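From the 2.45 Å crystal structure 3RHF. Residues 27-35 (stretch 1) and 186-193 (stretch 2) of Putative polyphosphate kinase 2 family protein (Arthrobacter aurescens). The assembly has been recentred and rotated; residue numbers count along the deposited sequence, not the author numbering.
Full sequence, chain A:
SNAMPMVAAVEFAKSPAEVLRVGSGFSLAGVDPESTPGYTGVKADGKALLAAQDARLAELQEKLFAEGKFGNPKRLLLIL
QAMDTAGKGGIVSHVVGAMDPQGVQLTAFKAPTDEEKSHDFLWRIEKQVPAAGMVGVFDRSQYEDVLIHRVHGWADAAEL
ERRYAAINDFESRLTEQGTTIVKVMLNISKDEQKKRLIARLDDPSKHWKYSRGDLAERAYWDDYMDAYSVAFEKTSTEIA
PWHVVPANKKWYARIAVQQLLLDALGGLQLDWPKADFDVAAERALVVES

Stretch 1 27-35: SLAGVDPES
Stretch 2 (186-193) LNISKDEQ

The contact is a small van der Waals packing of a loop against the end of a strand and the start of a helix, burying 254 Å² in total with no hydrogen bond between the stretches. In stretch 2, extended Leu-186 and Asn-187 (phi/psi -108/114) lead through Ile-188 and Ser-189 into a helix from Lys-190. Ser-189 (chi1 p) caps it, its OG accepting from Glu-192 N at 3.0 Å, while Gln-193 N donates to Ser-189 O at 3.2 Å.

Stretch 1 has helical torsions at Leu-28 to Gly-30, then extends at Val-31 (-80/128) before a type I turn from Asp-32 to Ser-35. Ser-35 N donates to Asp-32 O (3.0 Å), and Glu-34 N to Asp-32 OD1 (3.1 Å).

The backbones come nearest at Pro-33 and Ile-188, with CA atoms 5.3 Å apart. Ile-188 points its CA-to-CB bond away, and Pro-33, pointing toward stretch 2, packs on the backbone around it: Pro-33 CB lies 3.7 Å from both Asn-187 O and Ser-189 N and 4.2 Å from Ile-188 C, and Pro-33 CG 4.0 Å from Ser-189 CB. Asn-187 (chi1 t, chi2 48°) points toward the loop; its ND2 meets only carbon here, Val-31 CG1 at 3.5 Å and, at 4.1 Å each, Pro-33 CG and CD1 of Leu-28 (chi1 t, chi2 p). Glu-34 OE2 sits 4.2 Å from Glu-192 OE1, a like-charge approach; both carboxylates have hydrogen bonds elsewhere in the structure.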

# COMPACT_ATOMS: atom_id res chain seq x y z
N SER A 27 -26.97 -14.90 -15.89
CA SER A 27 -27.00 -13.87 -16.91
C SER A 27 -26.77 -12.46 -16.34
O SER A 27 -27.34 -12.08 -15.31
CB SER A 27 -28.33 -13.94 -17.69
OG SER A 27 -29.35 -13.21 -17.05
N LEU A 28 -25.95 -11.68 -17.04
CA LEU A 28 -25.54 -10.37 -16.55
C LEU A 28 -26.67 -9.31 -16.62
O LEU A 28 -26.60 -8.26 -15.94
CB LEU A 28 -24.28 -9.90 -17.28
CG LEU A 28 -23.66 -8.54 -16.91
CD1 LEU A 28 -23.18 -8.52 -15.46
CD2 LEU A 28 -22.54 -8.14 -17.88
N ALA A 29 -27.72 -9.59 -17.38
CA ALA A 29 -28.88 -8.70 -17.44
C ALA A 29 -29.81 -8.89 -16.23
O ALA A 29 -30.47 -7.96 -15.82
CB ALA A 29 -29.66 -8.87 -18.75
N GLY A 30 -29.84 -10.10 -15.66
CA GLY A 30 -30.56 -10.34 -14.39
C GLY A 30 -29.95 -9.60 -13.18
O GLY A 30 -30.60 -9.48 -12.15
N VAL A 31 -28.72 -9.10 -13.31
CA VAL A 31 -28.07 -8.37 -12.22
C VAL A 31 -28.56 -6.92 -12.15
O VAL A 31 -28.55 -6.21 -13.14
CB VAL A 31 -26.51 -8.37 -12.34
CG1 VAL A 31 -25.88 -7.67 -11.13
CG2 VAL A 31 -25.99 -9.79 -12.49
N ASP A 32 -28.99 -6.52 -10.95
CA ASP A 32 -29.37 -5.16 -10.66
C ASP A 32 -28.23 -4.40 -9.95
O ASP A 32 -27.88 -4.66 -8.77
CB ASP A 32 -30.62 -5.18 -9.79
CG ASP A 32 -31.14 -3.77 -9.48
OD1 ASP A 32 -30.59 -2.77 -10.00
OD2 ASP A 32 -32.10 -3.67 -8.69
N PRO A 33 -27.65 -3.42 -10.64
CA PRO A 33 -26.51 -2.71 -10.11
C PRO A 33 -26.80 -1.94 -8.84
O PRO A 33 -25.87 -1.41 -8.24
CB PRO A 33 -26.18 -1.71 -11.23
CG PRO A 33 -26.80 -2.27 -12.43
CD PRO A 33 -28.05 -2.91 -11.95
N GLU A 34 -28.08 -1.82 -8.48
CA GLU A 34 -28.51 -1.04 -7.33
C GLU A 34 -28.72 -1.94 -6.11
O GLU A 34 -28.72 -1.45 -5.00
CB GLU A 34 -29.85 -0.31 -7.63
CG GLU A 34 -29.75 1.03 -8.40
CD GLU A 34 -28.97 2.11 -7.62
OE1 GLU A 34 -28.87 2.08 -6.36
OE2 GLU A 34 -28.43 3.02 -8.28
N SER A 35 -28.88 -3.24 -6.32
CA SER A 35 -29.07 -4.19 -5.22
C SER A 35 -27.84 -4.31 -4.31
O SER A 35 -26.74 -3.86 -4.69
CB SER A 35 -29.44 -5.58 -5.76
OG SER A 35 -28.56 -5.98 -6.80
N LEU A 186 -16.92 -5.39 -10.87
CA LEU A 186 -17.77 -4.34 -10.33
C LEU A 186 -18.71 -3.81 -11.40
O LEU A 186 -18.26 -3.22 -12.37
CB LEU A 186 -16.92 -3.16 -9.80
CG LEU A 186 -15.86 -3.48 -8.78
CD1 LEU A 186 -15.15 -2.20 -8.52
CD2 LEU A 186 -16.50 -4.08 -7.55
N ASN A 187 -20.00 -3.99 -11.20
CA ASN A 187 -20.99 -3.73 -12.23
C ASN A 187 -21.80 -2.44 -11.89
O ASN A 187 -22.54 -2.35 -10.88
CB ASN A 187 -21.87 -4.97 -12.32
CG ASN A 187 -22.89 -4.91 -13.42
OD1 ASN A 187 -22.60 -4.58 -14.58
ND2 ASN A 187 -24.09 -5.33 -13.09
N ILE A 188 -21.63 -1.42 -12.71
CA ILE A 188 -22.48 -0.24 -12.59
C ILE A 188 -23.31 -0.13 -13.84
O ILE A 188 -22.93 -0.66 -14.90
CB ILE A 188 -21.70 1.06 -12.34
CG1 ILE A 188 -20.72 1.36 -13.50
CG2 ILE A 188 -20.99 0.95 -10.96
CD1 ILE A 188 -19.92 2.65 -13.33
N SER A 189 -24.46 0.52 -13.69
CA SER A 189 -25.36 0.78 -14.82
C SER A 189 -24.78 1.86 -15.72
O SER A 189 -24.02 2.72 -15.27
CB SER A 189 -26.72 1.21 -14.32
OG SER A 189 -26.64 2.50 -13.76
N LYS A 190 -25.13 1.81 -17.01
CA LYS A 190 -24.74 2.89 -17.96
C LYS A 190 -25.11 4.29 -17.45
O LYS A 190 -24.35 5.23 -17.63
CB LYS A 190 -25.30 2.66 -19.37
CG LYS A 190 -24.58 3.48 -20.50
CD LYS A 190 -25.37 3.47 -21.81
CE LYS A 190 -24.58 4.12 -22.99
NZ LYS A 190 -25.22 4.00 -24.37
N ASP A 191 -26.22 4.44 -16.73
CA ASP A 191 -26.54 5.76 -16.18
C ASP A 191 -25.69 6.20 -15.00
O ASP A 191 -25.35 7.38 -14.89
CB ASP A 191 -28.01 5.82 -15.76
CG ASP A 191 -28.93 5.92 -16.93
OD1 ASP A 191 -28.45 6.37 -18.03
OD2 ASP A 191 -30.12 5.53 -16.71
N GLU A 192 -25.40 5.26 -14.10
CA GLU A 192 -24.45 5.51 -13.01
C GLU A 192 -23.10 6.03 -13.53
O GLU A 192 -22.53 6.95 -12.93
CB GLU A 192 -24.22 4.25 -12.17
CG GLU A 192 -23.50 4.49 -10.84
CD GLU A 192 -24.22 5.46 -9.89
OE1 GLU A 192 -25.47 5.50 -9.88
OE2 GLU A 192 -23.53 6.18 -9.15
N GLN A 193 -22.60 5.47 -14.63
CA GLN A 193 -21.36 5.98 -15.19
C GLN A 193 -21.51 7.46 -15.59
O GLN A 193 -20.64 8.29 -15.30
CB GLN A 193 -20.96 5.18 -16.41
CG GLN A 193 -19.53 5.03 -16.57
CD GLN A 193 -19.01 5.37 -17.94
OE1 GLN A 193 -19.55 6.24 -18.60
NE2 GLN A 193 -17.86 4.75 -18.33